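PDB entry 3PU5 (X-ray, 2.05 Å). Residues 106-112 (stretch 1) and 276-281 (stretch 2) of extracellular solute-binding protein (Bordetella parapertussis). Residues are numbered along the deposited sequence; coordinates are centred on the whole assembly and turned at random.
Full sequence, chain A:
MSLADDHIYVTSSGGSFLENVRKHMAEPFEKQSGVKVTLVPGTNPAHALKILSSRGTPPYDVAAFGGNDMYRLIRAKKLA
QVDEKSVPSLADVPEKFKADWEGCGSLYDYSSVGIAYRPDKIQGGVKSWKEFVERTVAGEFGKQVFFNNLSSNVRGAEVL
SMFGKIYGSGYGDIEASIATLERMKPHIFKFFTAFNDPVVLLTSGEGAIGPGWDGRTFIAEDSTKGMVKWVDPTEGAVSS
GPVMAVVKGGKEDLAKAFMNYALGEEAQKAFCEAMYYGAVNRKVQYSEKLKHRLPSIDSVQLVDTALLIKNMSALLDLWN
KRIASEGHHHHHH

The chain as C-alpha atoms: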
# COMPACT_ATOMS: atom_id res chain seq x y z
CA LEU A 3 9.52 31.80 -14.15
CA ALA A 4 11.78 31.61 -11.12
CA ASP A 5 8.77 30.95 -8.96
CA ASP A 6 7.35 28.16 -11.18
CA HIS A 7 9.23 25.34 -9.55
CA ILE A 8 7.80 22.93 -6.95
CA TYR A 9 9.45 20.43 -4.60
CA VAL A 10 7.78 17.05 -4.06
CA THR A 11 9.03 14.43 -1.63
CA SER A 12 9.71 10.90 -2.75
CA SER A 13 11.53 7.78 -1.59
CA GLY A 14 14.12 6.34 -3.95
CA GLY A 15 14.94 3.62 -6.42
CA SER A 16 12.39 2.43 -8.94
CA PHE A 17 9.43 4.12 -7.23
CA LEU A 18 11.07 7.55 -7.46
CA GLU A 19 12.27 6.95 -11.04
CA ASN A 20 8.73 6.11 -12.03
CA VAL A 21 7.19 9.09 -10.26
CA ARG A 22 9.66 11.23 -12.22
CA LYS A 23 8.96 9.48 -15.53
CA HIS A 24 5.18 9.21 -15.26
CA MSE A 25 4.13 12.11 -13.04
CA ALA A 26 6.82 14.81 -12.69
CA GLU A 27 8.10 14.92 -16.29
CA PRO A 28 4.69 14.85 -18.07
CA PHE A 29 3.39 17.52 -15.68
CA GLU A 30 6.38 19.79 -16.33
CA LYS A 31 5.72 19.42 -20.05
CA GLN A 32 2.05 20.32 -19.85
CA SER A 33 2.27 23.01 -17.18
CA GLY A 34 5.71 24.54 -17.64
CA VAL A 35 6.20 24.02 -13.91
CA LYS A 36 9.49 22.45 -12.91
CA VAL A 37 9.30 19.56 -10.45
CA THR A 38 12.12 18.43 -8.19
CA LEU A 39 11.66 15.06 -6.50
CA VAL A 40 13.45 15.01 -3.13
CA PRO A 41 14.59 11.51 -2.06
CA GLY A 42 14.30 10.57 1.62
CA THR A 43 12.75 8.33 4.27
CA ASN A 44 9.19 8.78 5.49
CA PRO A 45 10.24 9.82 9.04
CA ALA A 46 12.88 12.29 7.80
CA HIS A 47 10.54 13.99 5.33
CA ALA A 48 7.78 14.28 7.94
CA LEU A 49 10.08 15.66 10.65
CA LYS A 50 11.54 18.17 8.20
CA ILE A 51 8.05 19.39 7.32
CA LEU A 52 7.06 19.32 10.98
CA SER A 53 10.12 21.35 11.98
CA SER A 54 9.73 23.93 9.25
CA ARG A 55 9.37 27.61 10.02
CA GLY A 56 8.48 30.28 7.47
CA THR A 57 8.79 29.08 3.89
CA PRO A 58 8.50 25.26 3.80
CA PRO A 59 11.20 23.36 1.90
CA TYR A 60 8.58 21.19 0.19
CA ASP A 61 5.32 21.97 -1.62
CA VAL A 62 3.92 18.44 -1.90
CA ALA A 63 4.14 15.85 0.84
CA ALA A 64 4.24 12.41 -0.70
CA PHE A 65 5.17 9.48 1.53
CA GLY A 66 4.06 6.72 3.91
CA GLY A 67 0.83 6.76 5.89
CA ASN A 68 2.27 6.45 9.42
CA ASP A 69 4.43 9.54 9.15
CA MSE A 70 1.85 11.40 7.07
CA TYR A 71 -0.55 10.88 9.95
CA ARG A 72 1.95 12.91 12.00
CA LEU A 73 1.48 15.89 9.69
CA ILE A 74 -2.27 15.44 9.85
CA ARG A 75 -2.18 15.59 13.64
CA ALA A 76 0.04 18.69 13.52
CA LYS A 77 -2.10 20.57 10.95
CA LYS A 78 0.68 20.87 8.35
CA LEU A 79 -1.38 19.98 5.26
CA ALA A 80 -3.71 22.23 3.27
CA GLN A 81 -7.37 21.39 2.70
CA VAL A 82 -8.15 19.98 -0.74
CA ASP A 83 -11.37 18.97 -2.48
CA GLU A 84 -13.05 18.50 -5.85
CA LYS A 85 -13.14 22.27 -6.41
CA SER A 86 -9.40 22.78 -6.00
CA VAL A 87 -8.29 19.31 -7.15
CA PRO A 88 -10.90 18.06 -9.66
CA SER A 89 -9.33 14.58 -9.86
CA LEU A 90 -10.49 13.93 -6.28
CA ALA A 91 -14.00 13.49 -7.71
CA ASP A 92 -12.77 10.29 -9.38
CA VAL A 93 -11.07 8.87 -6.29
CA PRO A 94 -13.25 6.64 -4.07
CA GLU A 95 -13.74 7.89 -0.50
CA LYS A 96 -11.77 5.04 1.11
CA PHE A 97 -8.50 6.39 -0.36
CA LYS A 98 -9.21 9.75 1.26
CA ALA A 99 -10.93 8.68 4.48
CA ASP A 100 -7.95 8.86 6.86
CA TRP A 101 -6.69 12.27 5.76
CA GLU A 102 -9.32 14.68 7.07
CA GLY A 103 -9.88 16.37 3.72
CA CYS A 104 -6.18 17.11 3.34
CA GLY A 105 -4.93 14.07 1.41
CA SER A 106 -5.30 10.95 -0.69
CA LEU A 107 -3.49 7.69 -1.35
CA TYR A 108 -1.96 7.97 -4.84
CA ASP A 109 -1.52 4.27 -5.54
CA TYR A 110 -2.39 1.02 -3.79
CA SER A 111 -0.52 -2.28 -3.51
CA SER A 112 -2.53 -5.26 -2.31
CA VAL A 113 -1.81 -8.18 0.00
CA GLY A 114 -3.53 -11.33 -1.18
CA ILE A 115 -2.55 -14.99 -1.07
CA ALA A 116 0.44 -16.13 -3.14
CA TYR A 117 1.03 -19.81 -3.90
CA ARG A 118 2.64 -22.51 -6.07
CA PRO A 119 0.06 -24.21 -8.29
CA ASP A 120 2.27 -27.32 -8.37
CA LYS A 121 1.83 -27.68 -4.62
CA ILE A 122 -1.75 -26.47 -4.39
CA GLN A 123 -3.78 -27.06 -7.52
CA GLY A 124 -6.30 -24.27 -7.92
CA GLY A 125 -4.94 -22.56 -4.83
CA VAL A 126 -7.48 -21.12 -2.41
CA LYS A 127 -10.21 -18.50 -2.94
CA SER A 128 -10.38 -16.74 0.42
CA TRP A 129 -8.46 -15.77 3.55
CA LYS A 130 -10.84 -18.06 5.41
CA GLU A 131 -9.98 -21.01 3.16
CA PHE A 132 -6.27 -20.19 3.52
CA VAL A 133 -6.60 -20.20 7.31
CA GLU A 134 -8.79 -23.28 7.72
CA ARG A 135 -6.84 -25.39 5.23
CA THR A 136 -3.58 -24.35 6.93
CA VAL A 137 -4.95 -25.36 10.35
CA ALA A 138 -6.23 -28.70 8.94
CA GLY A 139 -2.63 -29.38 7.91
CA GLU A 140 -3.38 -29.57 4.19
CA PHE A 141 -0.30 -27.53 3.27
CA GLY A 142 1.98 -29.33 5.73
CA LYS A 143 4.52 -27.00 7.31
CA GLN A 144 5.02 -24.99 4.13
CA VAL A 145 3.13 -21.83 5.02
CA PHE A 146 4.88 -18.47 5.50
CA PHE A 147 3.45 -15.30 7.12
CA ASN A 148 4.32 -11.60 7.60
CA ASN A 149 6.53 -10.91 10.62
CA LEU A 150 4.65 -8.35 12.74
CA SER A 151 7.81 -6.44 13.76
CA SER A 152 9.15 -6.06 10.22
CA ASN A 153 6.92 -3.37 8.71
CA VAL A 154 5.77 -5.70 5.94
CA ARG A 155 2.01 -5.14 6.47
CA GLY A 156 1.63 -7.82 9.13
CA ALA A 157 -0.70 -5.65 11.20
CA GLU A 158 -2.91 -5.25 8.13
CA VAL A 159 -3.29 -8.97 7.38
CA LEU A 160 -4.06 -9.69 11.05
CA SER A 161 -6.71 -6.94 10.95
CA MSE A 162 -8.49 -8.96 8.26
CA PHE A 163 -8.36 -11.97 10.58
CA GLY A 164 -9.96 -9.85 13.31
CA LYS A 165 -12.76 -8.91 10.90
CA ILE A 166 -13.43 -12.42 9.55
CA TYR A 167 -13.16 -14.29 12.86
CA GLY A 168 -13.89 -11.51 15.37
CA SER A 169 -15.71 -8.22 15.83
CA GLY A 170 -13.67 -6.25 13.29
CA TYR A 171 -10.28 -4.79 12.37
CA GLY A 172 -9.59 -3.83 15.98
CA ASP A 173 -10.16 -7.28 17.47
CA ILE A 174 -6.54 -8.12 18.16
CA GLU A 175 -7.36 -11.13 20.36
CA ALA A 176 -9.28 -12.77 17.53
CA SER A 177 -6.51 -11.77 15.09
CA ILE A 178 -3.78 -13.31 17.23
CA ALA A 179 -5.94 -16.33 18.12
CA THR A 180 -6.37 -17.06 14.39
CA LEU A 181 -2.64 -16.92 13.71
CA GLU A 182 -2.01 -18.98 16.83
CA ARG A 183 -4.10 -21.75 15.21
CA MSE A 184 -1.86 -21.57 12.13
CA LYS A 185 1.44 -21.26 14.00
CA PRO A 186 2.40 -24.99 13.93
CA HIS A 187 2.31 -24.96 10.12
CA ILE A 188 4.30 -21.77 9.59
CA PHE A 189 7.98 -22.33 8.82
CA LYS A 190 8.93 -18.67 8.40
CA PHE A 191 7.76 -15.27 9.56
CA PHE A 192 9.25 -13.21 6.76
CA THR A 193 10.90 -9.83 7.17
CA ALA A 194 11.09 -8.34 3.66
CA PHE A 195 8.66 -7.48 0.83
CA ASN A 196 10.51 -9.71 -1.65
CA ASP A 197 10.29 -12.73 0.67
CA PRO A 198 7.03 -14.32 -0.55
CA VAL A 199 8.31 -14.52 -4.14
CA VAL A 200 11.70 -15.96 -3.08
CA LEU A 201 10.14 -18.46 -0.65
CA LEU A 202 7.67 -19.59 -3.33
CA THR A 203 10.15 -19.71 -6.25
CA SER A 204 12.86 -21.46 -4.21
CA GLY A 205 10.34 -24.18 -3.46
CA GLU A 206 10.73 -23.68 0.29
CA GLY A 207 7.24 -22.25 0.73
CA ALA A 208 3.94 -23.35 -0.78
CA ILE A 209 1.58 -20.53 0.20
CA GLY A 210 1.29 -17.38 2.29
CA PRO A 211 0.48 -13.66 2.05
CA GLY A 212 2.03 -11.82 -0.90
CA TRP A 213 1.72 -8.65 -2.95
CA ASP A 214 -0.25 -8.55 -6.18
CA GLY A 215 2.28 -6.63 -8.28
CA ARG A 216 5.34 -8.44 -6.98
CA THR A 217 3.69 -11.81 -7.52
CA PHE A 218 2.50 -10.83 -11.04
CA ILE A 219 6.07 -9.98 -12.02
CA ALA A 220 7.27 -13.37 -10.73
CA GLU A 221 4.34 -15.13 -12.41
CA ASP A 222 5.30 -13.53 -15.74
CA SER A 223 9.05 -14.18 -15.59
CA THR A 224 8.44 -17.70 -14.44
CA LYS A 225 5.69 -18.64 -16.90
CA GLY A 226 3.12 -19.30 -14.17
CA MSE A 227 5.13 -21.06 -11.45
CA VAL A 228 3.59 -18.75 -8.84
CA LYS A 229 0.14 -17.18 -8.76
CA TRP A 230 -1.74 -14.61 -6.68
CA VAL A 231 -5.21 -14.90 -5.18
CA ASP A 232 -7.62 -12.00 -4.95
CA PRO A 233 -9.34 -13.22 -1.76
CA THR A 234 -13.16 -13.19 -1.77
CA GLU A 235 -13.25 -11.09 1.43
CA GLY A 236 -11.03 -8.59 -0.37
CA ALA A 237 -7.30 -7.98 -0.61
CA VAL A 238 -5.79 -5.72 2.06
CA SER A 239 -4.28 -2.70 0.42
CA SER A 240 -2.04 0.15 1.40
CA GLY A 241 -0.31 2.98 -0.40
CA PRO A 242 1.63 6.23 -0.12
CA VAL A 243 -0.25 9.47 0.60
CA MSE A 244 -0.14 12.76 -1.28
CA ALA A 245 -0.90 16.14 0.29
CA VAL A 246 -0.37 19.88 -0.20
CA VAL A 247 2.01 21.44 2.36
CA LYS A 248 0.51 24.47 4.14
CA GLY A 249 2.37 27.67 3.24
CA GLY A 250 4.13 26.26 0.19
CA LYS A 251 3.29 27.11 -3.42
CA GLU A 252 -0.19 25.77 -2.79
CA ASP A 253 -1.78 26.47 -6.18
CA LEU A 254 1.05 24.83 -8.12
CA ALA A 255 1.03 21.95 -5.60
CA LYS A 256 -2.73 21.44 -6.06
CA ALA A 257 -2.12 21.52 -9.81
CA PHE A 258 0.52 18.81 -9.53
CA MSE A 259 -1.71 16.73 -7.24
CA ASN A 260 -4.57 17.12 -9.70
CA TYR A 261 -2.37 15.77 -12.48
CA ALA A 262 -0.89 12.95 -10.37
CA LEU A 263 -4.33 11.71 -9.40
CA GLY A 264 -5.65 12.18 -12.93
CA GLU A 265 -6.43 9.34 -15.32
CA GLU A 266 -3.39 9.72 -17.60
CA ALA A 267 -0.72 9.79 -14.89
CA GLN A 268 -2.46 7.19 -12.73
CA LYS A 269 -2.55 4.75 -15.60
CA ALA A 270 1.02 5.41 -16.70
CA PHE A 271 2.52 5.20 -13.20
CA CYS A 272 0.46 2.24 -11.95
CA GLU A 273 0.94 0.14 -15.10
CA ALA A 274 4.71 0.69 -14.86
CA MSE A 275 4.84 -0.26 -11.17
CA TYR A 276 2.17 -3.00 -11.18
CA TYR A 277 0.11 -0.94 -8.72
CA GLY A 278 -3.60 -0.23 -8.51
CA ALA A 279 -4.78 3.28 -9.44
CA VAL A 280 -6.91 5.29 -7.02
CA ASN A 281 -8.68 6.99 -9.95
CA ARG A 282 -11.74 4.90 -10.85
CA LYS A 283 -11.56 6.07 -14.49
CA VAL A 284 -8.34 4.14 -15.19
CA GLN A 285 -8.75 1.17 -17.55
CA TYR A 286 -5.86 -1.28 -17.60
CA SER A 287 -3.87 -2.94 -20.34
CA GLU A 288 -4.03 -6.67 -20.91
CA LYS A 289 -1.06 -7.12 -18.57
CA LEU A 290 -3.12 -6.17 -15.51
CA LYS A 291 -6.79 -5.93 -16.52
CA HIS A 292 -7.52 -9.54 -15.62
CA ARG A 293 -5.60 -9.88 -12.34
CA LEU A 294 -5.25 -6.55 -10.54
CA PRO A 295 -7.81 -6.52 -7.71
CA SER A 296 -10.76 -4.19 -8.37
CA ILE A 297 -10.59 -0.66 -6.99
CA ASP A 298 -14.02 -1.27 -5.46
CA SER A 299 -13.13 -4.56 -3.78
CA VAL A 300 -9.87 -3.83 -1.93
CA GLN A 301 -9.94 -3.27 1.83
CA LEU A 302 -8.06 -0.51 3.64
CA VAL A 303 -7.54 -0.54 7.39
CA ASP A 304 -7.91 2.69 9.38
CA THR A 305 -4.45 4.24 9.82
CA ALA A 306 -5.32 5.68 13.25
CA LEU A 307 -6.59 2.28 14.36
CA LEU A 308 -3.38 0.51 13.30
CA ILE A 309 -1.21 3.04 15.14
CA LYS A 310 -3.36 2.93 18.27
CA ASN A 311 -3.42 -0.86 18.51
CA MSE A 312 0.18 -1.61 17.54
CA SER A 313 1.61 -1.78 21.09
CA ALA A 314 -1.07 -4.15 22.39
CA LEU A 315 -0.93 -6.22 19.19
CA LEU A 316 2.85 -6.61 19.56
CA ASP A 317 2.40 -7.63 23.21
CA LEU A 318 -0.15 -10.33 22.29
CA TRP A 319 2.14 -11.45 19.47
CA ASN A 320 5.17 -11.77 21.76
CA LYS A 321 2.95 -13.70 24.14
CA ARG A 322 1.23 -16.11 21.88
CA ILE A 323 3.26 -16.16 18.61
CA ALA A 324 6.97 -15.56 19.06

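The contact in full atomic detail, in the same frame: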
# COMPACT_ATOMS: atom_id res chain seq x y z
N SER A 106 -4.82 12.16 -0.04
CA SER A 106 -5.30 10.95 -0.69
C SER A 106 -4.16 9.98 -0.97
O SER A 106 -3.06 10.40 -1.33
CB SER A 106 -5.99 11.30 -2.01
OG SER A 106 -6.44 10.13 -2.66
N LEU A 107 -4.42 8.68 -0.82
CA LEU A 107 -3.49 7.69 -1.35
C LEU A 107 -3.34 7.98 -2.84
O LEU A 107 -4.29 8.46 -3.47
CB LEU A 107 -4.01 6.26 -1.14
CG LEU A 107 -3.59 5.53 0.14
CD1 LEU A 107 -4.32 6.11 1.34
CD2 LEU A 107 -3.84 4.02 0.03
N TYR A 108 -2.16 7.74 -3.41
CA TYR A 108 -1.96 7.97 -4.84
C TYR A 108 -1.55 6.73 -5.62
O TYR A 108 -1.30 6.80 -6.82
CB TYR A 108 -1.03 9.17 -5.13
CG TYR A 108 0.43 9.06 -4.71
CD1 TYR A 108 1.42 8.71 -5.63
CD2 TYR A 108 0.84 9.42 -3.42
CE1 TYR A 108 2.77 8.67 -5.27
CE2 TYR A 108 2.18 9.38 -3.05
CZ TYR A 108 3.14 9.00 -3.97
OH TYR A 108 4.47 8.98 -3.60
N ASP A 109 -1.48 5.60 -4.92
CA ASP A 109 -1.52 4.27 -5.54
C ASP A 109 -1.88 3.28 -4.44
O ASP A 109 -1.88 3.63 -3.26
CB ASP A 109 -0.19 3.92 -6.24
CG ASP A 109 0.95 3.62 -5.27
OD1 ASP A 109 0.84 2.63 -4.51
OD2 ASP A 109 1.97 4.34 -5.28
N TYR A 110 -2.23 2.06 -4.81
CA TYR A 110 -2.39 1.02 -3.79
C TYR A 110 -1.72 -0.29 -4.23
O TYR A 110 -1.80 -0.68 -5.40
CB TYR A 110 -3.87 0.84 -3.36
CG TYR A 110 -4.80 0.31 -4.43
CD1 TYR A 110 -4.93 -1.06 -4.64
CD2 TYR A 110 -5.57 1.16 -5.22
CE1 TYR A 110 -5.78 -1.56 -5.60
CE2 TYR A 110 -6.42 0.67 -6.20
CZ TYR A 110 -6.51 -0.69 -6.39
OH TYR A 110 -7.35 -1.21 -7.36
N SER A 111 -1.00 -0.91 -3.31
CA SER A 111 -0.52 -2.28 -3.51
C SER A 111 -1.29 -3.18 -2.56
O SER A 111 -1.66 -2.74 -1.47
CB SER A 111 0.99 -2.39 -3.28
OG SER A 111 1.32 -2.14 -1.93
N SER A 112 -1.55 -4.42 -2.98
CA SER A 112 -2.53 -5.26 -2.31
C SER A 112 -1.97 -6.59 -1.82
O SER A 112 -1.40 -7.35 -2.61
CB SER A 112 -3.72 -5.55 -3.24
OG SER A 112 -4.29 -4.35 -3.70
N TYR A 276 3.10 -1.94 -11.58
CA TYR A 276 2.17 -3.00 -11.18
C TYR A 276 1.44 -2.65 -9.88
O TYR A 276 1.33 -3.47 -8.96
CB TYR A 276 2.87 -4.37 -11.04
CG TYR A 276 3.35 -4.96 -12.35
CD1 TYR A 276 4.34 -4.33 -13.10
CD2 TYR A 276 2.85 -6.16 -12.82
CE1 TYR A 276 4.80 -4.87 -14.29
CE2 TYR A 276 3.29 -6.71 -14.01
CZ TYR A 276 4.26 -6.06 -14.74
OH TYR A 276 4.72 -6.60 -15.92
N TYR A 277 0.94 -1.41 -9.82
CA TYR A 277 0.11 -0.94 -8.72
C TYR A 277 -1.33 -0.75 -9.19
O TYR A 277 -1.60 -0.70 -10.40
CB TYR A 277 0.59 0.43 -8.23
CG TYR A 277 1.91 0.45 -7.48
CD1 TYR A 277 2.41 -0.68 -6.85
CD2 TYR A 277 2.64 1.62 -7.39
CE1 TYR A 277 3.62 -0.64 -6.15
CE2 TYR A 277 3.84 1.67 -6.71
CZ TYR A 277 4.32 0.55 -6.09
OH TYR A 277 5.52 0.63 -5.40
N GLY A 278 -2.24 -0.62 -8.23
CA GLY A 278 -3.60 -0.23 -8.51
C GLY A 278 -3.77 1.28 -8.44
O GLY A 278 -3.24 1.91 -7.53
N ALA A 279 -4.51 1.84 -9.39
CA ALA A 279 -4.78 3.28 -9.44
C ALA A 279 -5.94 3.64 -8.52
O ALA A 279 -6.91 2.88 -8.40
CB ALA A 279 -5.10 3.71 -10.85
N VAL A 280 -5.84 4.81 -7.89
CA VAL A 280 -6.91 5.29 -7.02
C VAL A 280 -7.96 6.10 -7.80
O VAL A 280 -8.97 6.52 -7.24
CB VAL A 280 -6.36 6.13 -5.86
CG1 VAL A 280 -5.40 5.30 -5.01
CG2 VAL A 280 -5.65 7.38 -6.39
N ASN A 281 -7.71 6.33 -9.08
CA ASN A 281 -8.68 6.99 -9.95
C ASN A 281 -9.54 5.91 -10.61
O ASN A 281 -9.03 5.05 -11.32
CB ASN A 281 -7.94 7.84 -10.99
CG ASN A 281 -8.87 8.76 -11.78
OD1 ASN A 281 -9.95 8.35 -12.21
ND2 ASN A 281 -8.44 9.99 -11.99

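This is a small, mostly buried contact in which two segments, far apart in sequence, are joined by a single antiparallel beta bridge and by side chains packed around it. The touching parts run in nearly opposite directions, with their end-to-end vectors 149° apart. No two touching residues are less than 166 positions apart, so the contact joins parts of the chain that are distant in sequence. Together the two stretches bury 411 Å² against each other.

The bridge pairs Tyr110 with Gly278, whose CA atoms lie 5.0 Å apart. Two backbone hydrogen bonds close the pair. Tyr110 N donates to Gly278 O at 2.9 Å, and Gly278 N donates to Tyr110 O at 2.9 Å. The N-H...O angles are 158° and 163°, so both bonds are close to straight. Each residue thus satisfies its own amide and carbonyl through the same partner. The register continues on each side, with Asp109 near Ala279 and Ser111 near Tyr277, but no further bridge forms. Next to the pair, Asp109 CA approaches Gly278 O at 3.5 Å in a CA-H...O contact. The same carbonyl therefore takes an amide hydrogen bond and lies close to a neighbouring CA.

Tyr110 also contributes its ring. Its CA-to-CB bond points away from stretch 2, yet the end of the side chain comes nearer, with chi1 at 66° (p). The ring covers Gly278. Gly278 CA sits 3.7 Å from the centroid of the Tyr110 ring and only 15° off the ring normal, a CH-pi contact over the face. The glycine makes this approach possible. An ideal CB on Gly278 would point toward stretch 1 and lie 2.3 Å from Tyr110 CZ, which is a clash. At the ring edge, Tyr110 CE2 meets Ala279 O at 3.2 Å. Here the polarised ring C-H faces a carbonyl oxygen. Tyr110 OH is hydrogen-bonded elsewhere in the structure.

Val280 provides the apolar part of the contact. Its CG1 lies 4.1 Å from Tyr110 CD2, near the plane of the ring, and 4.2 Å from Leu107 CB. These are ordinary van der Waals contacts between hydrocarbon groups. Val280 CG2 also packs against backbone, 3.4 Å from Leu107 O and 4.0 Å from Tyr108 CA, and Val280 CG1 lies 3.9 Å from Asp109 N. One branched side chain thus reaches several residues of stretch 1. Ser106 OG does not join in across the contact; it donates to Leu107 O at 2.8 Å within its own stretch.

Tyr277 packs beside the bridge at the other end. Its CA-to-CB bond points toward stretch 1. Asp109 OD1 lies over one face of the Tyr277 ring, and the closest approach of these residues is Asp109 CG to Tyr277 CD2 at 3.4 Å. The contact is close packing, with no hydrogen bond between the two side chains. Ser111 CB lies 4.2 Å from Tyr277 CD1, a looser contact.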